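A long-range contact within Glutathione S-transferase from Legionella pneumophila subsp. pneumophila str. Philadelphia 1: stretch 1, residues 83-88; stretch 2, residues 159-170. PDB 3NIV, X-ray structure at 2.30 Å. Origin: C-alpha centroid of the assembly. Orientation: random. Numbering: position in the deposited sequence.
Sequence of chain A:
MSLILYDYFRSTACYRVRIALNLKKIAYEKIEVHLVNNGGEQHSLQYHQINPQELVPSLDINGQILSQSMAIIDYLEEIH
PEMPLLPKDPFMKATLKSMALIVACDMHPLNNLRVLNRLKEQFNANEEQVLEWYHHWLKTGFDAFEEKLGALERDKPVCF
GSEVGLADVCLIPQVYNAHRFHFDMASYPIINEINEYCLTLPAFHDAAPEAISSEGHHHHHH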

# COMPACT_ATOMS: atom_id res chain seq x y z
N MSE A 83 -11.33 14.41 14.35
CA MSE A 83 -10.98 13.05 14.73
C MSE A 83 -9.82 12.56 13.88
O MSE A 83 -9.95 11.59 13.13
CB MSE A 83 -12.18 12.11 14.59
CG MSE A 83 -12.91 11.83 15.91
SE MSE A 83 -14.08 13.29 16.49
CE MSE A 83 -15.10 13.57 14.85
N PRO A 84 -8.68 13.24 13.99
CA PRO A 84 -7.50 12.89 13.19
C PRO A 84 -7.12 11.44 13.44
O PRO A 84 -7.13 10.97 14.58
CB PRO A 84 -6.42 13.80 13.77
CG PRO A 84 -6.91 14.09 15.19
CD PRO A 84 -8.37 14.29 14.97
N LEU A 85 -6.78 10.73 12.37
CA LEU A 85 -6.29 9.36 12.49
C LEU A 85 -4.77 9.36 12.55
O LEU A 85 -4.14 8.31 12.69
CB LEU A 85 -6.80 8.50 11.35
CG LEU A 85 -8.33 8.39 11.31
CD1 LEU A 85 -8.80 7.70 10.04
CD2 LEU A 85 -8.84 7.67 12.55
N LEU A 86 -4.19 10.55 12.47
CA LEU A 86 -2.74 10.69 12.51
C LEU A 86 -2.31 11.91 13.31
O LEU A 86 -2.99 12.93 13.30
CB LEU A 86 -2.19 10.78 11.09
CG LEU A 86 -2.21 9.47 10.32
CD1 LEU A 86 -2.24 9.72 8.83
CD2 LEU A 86 -1.03 8.60 10.72
N PRO A 87 -1.16 11.80 13.99
CA PRO A 87 -0.52 12.91 14.71
C PRO A 87 -0.17 14.08 13.78
O PRO A 87 -0.18 13.92 12.55
CB PRO A 87 0.77 12.29 15.25
CG PRO A 87 0.58 10.81 15.16
CD PRO A 87 -0.33 10.59 14.00
N LYS A 88 0.16 15.23 14.35
CA LYS A 88 0.59 16.37 13.54
C LYS A 88 2.07 16.30 13.13
O LYS A 88 2.42 16.61 11.99
CB LYS A 88 0.29 17.70 14.24
CG LYS A 88 -1.15 18.18 14.08
CD LYS A 88 -1.39 19.44 14.89
CE LYS A 88 -2.87 19.68 15.15
NZ LYS A 88 -3.07 20.72 16.21
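Stretch 2 159-170: CFGSEVGLADVC

Where does stretch 2 come closest to stretch 1? The backbones meet at Leu 85 and Gly 165, whose CA atoms lie 4.3 Å apart. Gly 165 is the N-cap, the last residue before a helix that starts at Leu 166 and runs on beyond Cys 170; the residues before it are loop or turn, and stretch 1 has no regular structure. After Leu 166 the helix leads away from stretch 1. The hydrogen bond from Leu 166 N to Leu 85 O, 2.9 Å with an angle of 156°, pins the start of the helix to stretch 1. Such an amide in the first turn has no carbonyl partner within its own helix, so it is free to take one from another segment.

Why can the chains approach so closely? Gly 165 leaves a hollow where a side chain would otherwise stand, and the carbonyl of Leu 85 fills it: Leu 85 O is 3.3 Å from Gly 165 CA. An ideal CB on this glycine would fall 2.8 Å from Leu 85 O, a clash.

Which bumps surround that point? Leu 166 presents its CB to two leucines, 4.5 Å from Leu 85 CB and 4.1 Å from Leu 86 CD2. One turn along from Gly 165, Val 169 points toward stretch 1, and its CG2 lies 4.5 Å from Leu 85 CD2. Leu 85 is the residue of stretch 1 most covered by stretch 2, through its carbonyl and side chain together.

What closes the contact beyond the helix? On the loop side, the Phe 160 ring meets Pro 87 obliquely, with Phe 160 CE2 4.0 Å from Pro 87 CG. Near Pro 84 the fit is looser, and a water to one side bridges the two carbonyls, donating hydrogen bonds to Pro 84 O at 3.0 Å and to Val 164 O at 3.3 Å.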

# COMPACT_ATOMS: atom_id res chain seq x y z
N CYS A 159 -1.59 2.01 19.11
CA CYS A 159 -0.29 1.88 18.48
C CYS A 159 0.69 2.93 19.02
O CYS A 159 1.86 2.64 19.29
CB CYS A 159 -0.42 1.97 16.95
SG CYS A 159 -0.98 0.40 16.18
N PHE A 160 0.18 4.14 19.19
CA PHE A 160 1.00 5.26 19.61
C PHE A 160 0.18 6.34 20.31
O PHE A 160 -0.84 6.77 19.79
CB PHE A 160 1.71 5.88 18.40
CG PHE A 160 2.29 7.23 18.68
CD1 PHE A 160 3.51 7.35 19.32
CD2 PHE A 160 1.59 8.38 18.34
CE1 PHE A 160 4.03 8.60 19.60
CE2 PHE A 160 2.11 9.62 18.62
CZ PHE A 160 3.34 9.73 19.24
N GLY A 161 0.64 6.79 21.46
CA GLY A 161 0.02 7.93 22.10
C GLY A 161 -1.18 7.57 22.93
O GLY A 161 -1.16 6.59 23.67
N SER A 162 -2.24 8.35 22.81
CA SER A 162 -3.41 8.23 23.68
C SER A 162 -4.69 8.25 22.86
O SER A 162 -5.80 8.28 23.41
CB SER A 162 -3.42 9.36 24.71
OG SER A 162 -2.12 9.60 25.22
N GLU A 163 -4.55 8.25 21.54
CA GLU A 163 -5.70 8.07 20.67
C GLU A 163 -5.46 6.99 19.63
O GLU A 163 -4.33 6.72 19.21
CB GLU A 163 -6.13 9.39 20.01
CG GLU A 163 -7.31 10.08 20.72
CD GLU A 163 -8.61 9.25 20.70
OE1 GLU A 163 -8.56 8.01 20.91
OE2 GLU A 163 -9.68 9.85 20.48
N VAL A 164 -6.55 6.35 19.23
CA VAL A 164 -6.51 5.34 18.19
C VAL A 164 -6.22 6.00 16.84
O VAL A 164 -6.68 7.12 16.58
CB VAL A 164 -7.83 4.58 18.16
CG1 VAL A 164 -7.87 3.62 17.00
CG2 VAL A 164 -8.01 3.84 19.46
N GLY A 165 -5.45 5.33 15.99
CA GLY A 165 -5.10 5.93 14.72
C GLY A 165 -5.12 4.99 13.53
O GLY A 165 -5.62 3.86 13.63
N LEU A 166 -4.56 5.47 12.42
CA LEU A 166 -4.50 4.72 11.17
C LEU A 166 -3.88 3.34 11.34
O LEU A 166 -4.37 2.38 10.78
CB LEU A 166 -3.71 5.50 10.11
CG LEU A 166 -3.54 4.81 8.75
CD1 LEU A 166 -4.91 4.54 8.11
CD2 LEU A 166 -2.63 5.61 7.80
N ALA A 167 -2.78 3.25 12.07
CA ALA A 167 -2.16 1.96 12.33
C ALA A 167 -3.11 1.00 13.04
O ALA A 167 -3.14 -0.19 12.74
CB ALA A 167 -0.89 2.14 13.14
N ASP A 168 -3.88 1.51 14.01
CA ASP A 168 -4.81 0.64 14.73
C ASP A 168 -5.94 0.23 13.78
O ASP A 168 -6.40 -0.91 13.78
CB ASP A 168 -5.38 1.36 15.96
CG ASP A 168 -4.31 1.85 16.91
OD1 ASP A 168 -4.05 3.08 16.94
OD2 ASP A 168 -3.71 1.01 17.60
N VAL A 169 -6.38 1.18 12.96
CA VAL A 169 -7.43 0.92 12.00
C VAL A 169 -7.06 -0.23 11.07
O VAL A 169 -7.91 -1.04 10.71
CB VAL A 169 -7.75 2.17 11.17
CG1 VAL A 169 -8.75 1.82 10.07
CG2 VAL A 169 -8.27 3.28 12.06
N CYS A 170 -5.78 -0.31 10.69
CA CYS A 170 -5.34 -1.38 9.79
C CYS A 170 -4.97 -2.66 10.53
O CYS A 170 -5.03 -3.75 9.97
CB CYS A 170 -4.17 -0.92 8.92
SG CYS A 170 -4.61 0.39 7.77
O HOH W 1 -4.73 9.68 15.89